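Side-chain contacts in 3-methylornithine synthase (Methanosarcina barkeri, PDB 3T7V), which isomerises L-lysine to (3R)-3-methyl-D-ornithine by radical S-adenosylmethionine chemistry at a [4Fe-4S] cluster, a step in pyrrolysine biosynthesis: residues A[48-51]-A[52-56]; A[39-42]-A[43-46]; A[338-341]-A[342-345]. All coordinates share one frame; numbering follows the deposited sequence.

Interaction 1 (A[48-51]-A[52-56]); sequences RKVR and DHYFG
A first torsion of -166° sends CG of Arg51 opposite its backbone N, and two further bends carry the guanidinium to the carboxylate of Asp52, whose own CG lies beside its backbone N (chi1 -70°). The pair is a salt bridge between consecutive residues on the last turns of helix 37-55, the helix that leads into strand 58-68 of the TIM-barrel core. Its grip is side-on: NE of Arg51 reaches OD1 of Asp52 at 2.9 Å, and NH2 of Arg51 reaches the same OD1 at 3.1 Å. That oxygen lies in the guanidinium plane, yet both nitrogens approach from one face of the carboxylate, NE on the anti side and NH2 on the syn side. The third nitrogen, NH1, bonds the carbonyls of Leu290 and Ala294, so the largely buried guanidinium is fixed in rotation on all its nitrogens. Just beyond, the helix ends: Asp52 N still bonds Arg48 O at 2.8 Å, Phe55 N closes on Arg51 O at 2.8 Å, and Gly56 leaves helical geometry with positive phi. Phe55 turns its ring edge to the carbonyl of Arg51, with CD2 of Phe55 3.5 Å from Arg51 O.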
# COMPACT_ATOMS: atom_id res chain seq x y z
N ARG A 48 -3.59 -1.06 -18.79
CA ARG A 48 -5.05 -1.13 -18.65
C ARG A 48 -5.63 -2.34 -19.41
O ARG A 48 -6.59 -2.95 -18.94
CB ARG A 48 -5.68 0.15 -19.18
CG ARG A 48 -5.42 1.40 -18.36
CD ARG A 48 -6.37 2.55 -18.75
NE ARG A 48 -6.22 2.96 -20.18
CZ ARG A 48 -5.37 3.87 -20.61
NH1 ARG A 48 -4.51 4.47 -19.78
NH2 ARG A 48 -5.36 4.15 -21.93
N LYS A 49 -5.07 -2.71 -20.58
CA LYS A 49 -5.57 -3.90 -21.25
C LYS A 49 -5.46 -5.15 -20.38
O LYS A 49 -6.37 -5.98 -20.28
CB LYS A 49 -4.77 -4.13 -22.55
CG LYS A 49 -5.38 -5.22 -23.45
CD LYS A 49 -4.59 -5.49 -24.73
CE LYS A 49 -4.68 -4.34 -25.71
NZ LYS A 49 -3.68 -4.49 -26.82
N VAL A 50 -4.32 -5.28 -19.70
CA VAL A 50 -4.06 -6.44 -18.85
C VAL A 50 -5.01 -6.38 -17.66
O VAL A 50 -5.69 -7.36 -17.35
CB VAL A 50 -2.56 -6.45 -18.36
CG1 VAL A 50 -2.33 -7.63 -17.43
CG2 VAL A 50 -1.67 -6.60 -19.59
N ARG A 51 -5.09 -5.21 -17.01
CA ARG A 51 -5.97 -5.10 -15.84
C ARG A 51 -7.45 -5.35 -16.21
O ARG A 51 -8.16 -6.04 -15.49
CB ARG A 51 -5.89 -3.69 -15.32
CG ARG A 51 -6.47 -3.46 -13.93
CD ARG A 51 -7.79 -2.78 -13.95
NE ARG A 51 -8.11 -1.85 -15.03
CZ ARG A 51 -7.84 -0.54 -15.03
NH1 ARG A 51 -7.27 0.03 -14.00
NH2 ARG A 51 -8.19 0.22 -16.06
N ASP A 52 -7.87 -4.87 -17.39
CA ASP A 52 -9.27 -5.02 -17.78
C ASP A 52 -9.56 -6.48 -18.09
O ASP A 52 -10.66 -6.98 -17.85
CB ASP A 52 -9.58 -4.15 -19.02
CG ASP A 52 -9.57 -2.63 -18.75
OD1 ASP A 52 -9.52 -2.14 -17.58
OD2 ASP A 52 -9.61 -1.86 -19.76
N HIS A 53 -8.57 -7.20 -18.62
CA HIS A 53 -8.75 -8.61 -18.92
C HIS A 53 -9.09 -9.39 -17.70
O HIS A 53 -10.00 -10.22 -17.72
CB HIS A 53 -7.51 -9.16 -19.59
CG HIS A 53 -7.65 -10.62 -19.96
ND1 HIS A 53 -8.27 -11.03 -21.12
CD2 HIS A 53 -7.27 -11.76 -19.30
CE1 HIS A 53 -8.25 -12.37 -21.18
NE2 HIS A 53 -7.64 -12.83 -20.09
N TYR A 54 -8.35 -9.15 -16.59
CA TYR A 54 -8.55 -9.93 -15.37
C TYR A 54 -9.54 -9.33 -14.38
O TYR A 54 -10.09 -10.08 -13.55
CB TYR A 54 -7.21 -10.16 -14.67
CG TYR A 54 -6.34 -11.09 -15.43
CD1 TYR A 54 -6.69 -12.42 -15.55
CD2 TYR A 54 -5.20 -10.64 -16.05
CE1 TYR A 54 -5.86 -13.27 -16.27
CE2 TYR A 54 -4.38 -11.49 -16.81
CZ TYR A 54 -4.76 -12.81 -16.91
OH TYR A 54 -3.99 -13.68 -17.63
N PHE A 55 -9.78 -8.02 -14.48
CA PHE A 55 -10.61 -7.34 -13.47
C PHE A 55 -11.76 -6.54 -14.02
O PHE A 55 -12.58 -5.98 -13.27
CB PHE A 55 -9.75 -6.44 -12.54
CG PHE A 55 -8.74 -7.22 -11.79
CD1 PHE A 55 -9.11 -7.93 -10.62
CD2 PHE A 55 -7.43 -7.36 -12.28
CE1 PHE A 55 -8.15 -8.71 -9.91
CE2 PHE A 55 -6.53 -8.16 -11.58
CZ PHE A 55 -6.83 -8.81 -10.39
N GLY A 56 -11.84 -6.49 -15.35
CA GLY A 56 -12.80 -5.58 -15.97
C GLY A 56 -12.64 -4.14 -15.51
O GLY A 56 -11.53 -3.68 -15.27

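Interaction 2 (A[39-42]-A[43-46])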
# COMPACT_ATOMS: atom_id res chain seq x y z
N GLY A 39 4.94 7.55 -25.66
CA GLY A 39 5.50 6.33 -25.06
C GLY A 39 4.82 5.97 -23.73
O GLY A 39 4.44 4.82 -23.54
N LEU A 40 4.67 6.96 -22.84
CA LEU A 40 4.02 6.73 -21.56
C LEU A 40 2.58 6.36 -21.75
O LEU A 40 2.11 5.42 -21.09
CB LEU A 40 4.20 7.93 -20.60
CG LEU A 40 5.64 8.13 -20.10
CD1 LEU A 40 5.72 9.50 -19.40
CD2 LEU A 40 6.08 6.99 -19.16
N GLU A 41 1.88 7.02 -22.67
CA GLU A 41 0.47 6.64 -22.93
C GLU A 41 0.36 5.20 -23.48
O GLU A 41 -0.59 4.48 -23.14
CB GLU A 41 -0.24 7.67 -23.84
CG GLU A 41 -1.70 7.41 -23.98
CD GLU A 41 -2.36 7.21 -22.61
OE1 GLU A 41 -2.29 8.17 -21.78
OE2 GLU A 41 -2.91 6.10 -22.34
N ARG A 42 1.33 4.75 -24.28
CA ARG A 42 1.26 3.39 -24.79
C ARG A 42 1.51 2.39 -23.65
O ARG A 42 0.89 1.30 -23.60
CB ARG A 42 2.16 3.15 -26.03
CG ARG A 42 3.61 2.90 -25.81
CD ARG A 42 4.09 1.79 -26.75
NE ARG A 42 5.49 1.44 -26.50
CZ ARG A 42 5.95 0.86 -25.40
NH1 ARG A 42 5.13 0.53 -24.41
NH2 ARG A 42 7.24 0.60 -25.29
N LEU A 43 2.35 2.76 -22.71
CA LEU A 43 2.63 1.90 -21.52
C LEU A 43 1.36 1.83 -20.63
O LEU A 43 0.96 0.69 -20.25
CB LEU A 43 3.82 2.48 -20.74
CG LEU A 43 4.08 1.81 -19.40
CD1 LEU A 43 4.31 0.28 -19.54
CD2 LEU A 43 5.17 2.53 -18.61
N TYR A 44 0.75 2.97 -20.34
CA TYR A 44 -0.50 2.95 -19.53
C TYR A 44 -1.61 2.14 -20.21
O TYR A 44 -2.25 1.37 -19.59
CB TYR A 44 -1.03 4.35 -19.25
CG TYR A 44 0.00 5.31 -18.65
CD1 TYR A 44 1.05 4.84 -17.80
CD2 TYR A 44 -0.10 6.69 -18.84
CE1 TYR A 44 1.98 5.73 -17.26
CE2 TYR A 44 0.80 7.55 -18.28
CZ TYR A 44 1.83 7.07 -17.50
OH TYR A 44 2.72 8.00 -17.04
N SER A 45 -1.76 2.33 -21.53
CA SER A 45 -2.77 1.58 -22.28
C SER A 45 -2.52 0.08 -22.22
O SER A 45 -3.46 -0.69 -22.06
CB SER A 45 -2.73 2.03 -23.78
OG SER A 45 -3.72 1.31 -24.47
N ALA A 46 -1.26 -0.36 -22.34
CA ALA A 46 -0.97 -1.78 -22.23
C ALA A 46 -1.38 -2.34 -20.86
O ALA A 46 -1.94 -3.44 -20.72
CB ALA A 46 0.53 -2.07 -22.53
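Leu40 and Tyr44, one helical turn apart, lie side by side and point the same way. The phenol is drawn back along the helix: CB of Leu40 lies 3.9 Å from OH of Tyr44 and 4.0 Å from CZ of Tyr44, with both leucine methyls also close to the hydroxyl. Tyr44 CG sits beside its own backbone N (chi1 -52°), a torsion that lays the ring across the preceding turn. One ring face therefore covers the carbonyl of Leu40, whose O stands 3.2 Å above the ring plane, displaced toward the rim. The same oxygen accepts the nearly straight backbone bond from Tyr44 N at 2.9 Å (N-H...O 170°), so a single carbonyl meets both the amide and the aromatic face of one residue.

Glu41 approaches the ring differently. It crosses Tyr44 at about a right angle, its carboxylate plane turned 76° from the ring, and OE1 of Glu41 lies at the ring edge, 4.0 Å from CD2 of Tyr44. The other oxygen, OE2, forms a salt bridge with Arg48 two turns further along, consistent with the bend at chi2 that keeps the glutamate chain close to the helix. Leu43 faces elsewhere, buried against Leu31, Leu34, Ser263 and Leu267, while Tyr44 itself touches Ser263 and Ala292. Backbone bonds continue regularly beyond the tyrosine, with Ser45 N to Glu41 O at 2.9 Å and Ala46 N to Arg42 O at 3.0 Å. Apolar side chains on one flank and charged ones on another are the mark of an amphipathic helix, here helix 37-55 packed against helices 25-32 and 258-268 on the outside of the TIM barrel.

Interaction 3 (A[338-341]-A[342-345]); sequences PARQ and ADFE
A local contact at the start of a short helix joins Arg340 and Gln341 to Asp343, Phe344 and Glu345, where the chain leaves strand 337-338 and turns into helix 341-345 near the C terminus of the chain. The helix sits against strand 58-68 and the loop residues His109 and Pro142, and Phe344 packs inward, its ring edge-to-face with Phe60. The active site is not touched: the side chain of Phe344 is about 12 Å from the bound product, 5-amino-D-isoleucine.

Arg340 is the N-cap. Its carbonyl receives only weak bonds from Asp343 N and Phe344 N, whereas its own amide is served by a water, 2.8 Å from Arg340 N. That water also lies 2.4 Å from Asp343 OD2, short enough for the exact distance to be doubtful. If the water is rightly placed, it joins the carboxylate to the cap residue; the acidic group beside the first turn would probably interact favourably with the helix dipole.

One residue on, Glu345 N bonds Gln341 O at 2.9 Å, and a side-chain bond joins the same two residues. NE2 of Gln341 donates to OE2 of Glu345 at 3.1 Å, nearly straight at 161°. Gln341 gets there with CG anti to its N (chi1 -167°) and a bend at chi2; OE2 lies close to the amide plane of Gln341, while NE2 meets it on the anti side, tilted out of the carboxylate plane, the two planes standing 60° apart. NE2 also bonds the carbonyl of His109. Replacing Gln341 with an alanine would probably leave that carbonyl without its amide donor and Glu345 freer to turn. One neutral amide nitrogen, with two hydrogens and two acceptors, thus ties a surface carboxylate and a loop carbonyl together without a salt bridge.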
# COMPACT_ATOMS: atom_id res chain seq x y z
N PRO A 338 -17.37 -0.20 -8.15
CA PRO A 338 -16.87 -1.14 -7.17
C PRO A 338 -17.16 -2.57 -7.49
O PRO A 338 -18.26 -2.90 -7.99
CB PRO A 338 -17.52 -0.67 -5.86
CG PRO A 338 -17.90 0.74 -6.08
CD PRO A 338 -18.26 0.81 -7.57
N ALA A 339 -16.17 -3.45 -7.18
CA ALA A 339 -16.31 -4.89 -7.34
C ALA A 339 -17.32 -5.53 -6.37
O ALA A 339 -17.65 -4.98 -5.29
CB ALA A 339 -14.94 -5.55 -7.17
N ARG A 340 -17.73 -6.77 -6.70
CA ARG A 340 -18.53 -7.56 -5.76
C ARG A 340 -17.59 -8.08 -4.64
O ARG A 340 -16.41 -8.36 -4.89
CB ARG A 340 -19.07 -8.80 -6.43
CG ARG A 340 -20.24 -8.51 -7.40
CD ARG A 340 -20.88 -9.85 -7.73
NE ARG A 340 -21.90 -9.63 -8.76
CZ ARG A 340 -22.73 -10.57 -9.14
NH1 ARG A 340 -22.68 -11.76 -8.53
NH2 ARG A 340 -23.62 -10.28 -10.10
N GLN A 341 -18.15 -8.23 -3.46
CA GLN A 341 -17.38 -8.77 -2.35
C GLN A 341 -16.86 -10.16 -2.62
O GLN A 341 -15.73 -10.46 -2.23
CB GLN A 341 -18.25 -8.76 -1.09
CG GLN A 341 -17.31 -9.02 0.18
CD GLN A 341 -16.28 -7.87 0.50
OE1 GLN A 341 -16.51 -6.72 0.09
NE2 GLN A 341 -15.17 -8.14 1.24
N ALA A 342 -17.62 -11.01 -3.32
CA ALA A 342 -17.17 -12.37 -3.52
C ALA A 342 -15.92 -12.40 -4.40
O ALA A 342 -15.06 -13.33 -4.26
CB ALA A 342 -18.27 -13.21 -4.18
N ASP A 343 -15.80 -11.43 -5.30
CA ASP A 343 -14.61 -11.34 -6.17
C ASP A 343 -13.38 -10.98 -5.40
O ASP A 343 -12.33 -11.48 -5.68
CB ASP A 343 -14.86 -10.43 -7.33
CG ASP A 343 -15.90 -11.06 -8.30
OD1 ASP A 343 -16.04 -12.34 -8.32
OD2 ASP A 343 -16.59 -10.31 -9.01
N PHE A 344 -13.56 -10.13 -4.38
CA PHE A 344 -12.45 -9.83 -3.47
C PHE A 344 -12.12 -11.06 -2.61
O PHE A 344 -10.94 -11.41 -2.45
CB PHE A 344 -12.78 -8.62 -2.56
CG PHE A 344 -11.57 -8.21 -1.79
CD1 PHE A 344 -11.49 -8.39 -0.41
CD2 PHE A 344 -10.45 -7.64 -2.45
CE1 PHE A 344 -10.34 -8.10 0.31
CE2 PHE A 344 -9.30 -7.30 -1.72
CZ PHE A 344 -9.25 -7.55 -0.33
N GLU A 345 -13.13 -11.71 -2.03
CA GLU A 345 -12.92 -12.86 -1.12
C GLU A 345 -12.19 -13.98 -1.87
O GLU A 345 -11.50 -14.76 -1.26
CB GLU A 345 -14.30 -13.34 -0.55
CG GLU A 345 -15.16 -12.27 0.14
CD GLU A 345 -15.00 -12.14 1.67
OE1 GLU A 345 -14.58 -13.16 2.29
OE2 GLU A 345 -15.32 -11.05 2.28
O HOH W 1 -16.93 -7.92 -9.18

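Followed from the N terminus, the three contacts come in series: none encloses or crosses another, and each lies within eight or nine consecutive residues and closes no long loop. Interaction 2 comes first, within helix 37-55, and interaction 1 follows at that helix's end; the charge pair between Glu41 and Arg48 joins them. The chain then enters strand 58-68 and passes through the rest of the barrel before interaction 3 appears close to the C terminus. There strand 337-338 lies parallel to strand 58-68, bringing the late residues back beside the early ones. Interactions 1 and 3 consequently approach to about 7 Å between nearest atoms, without touching, although nearly 300 residues separate them in sequence.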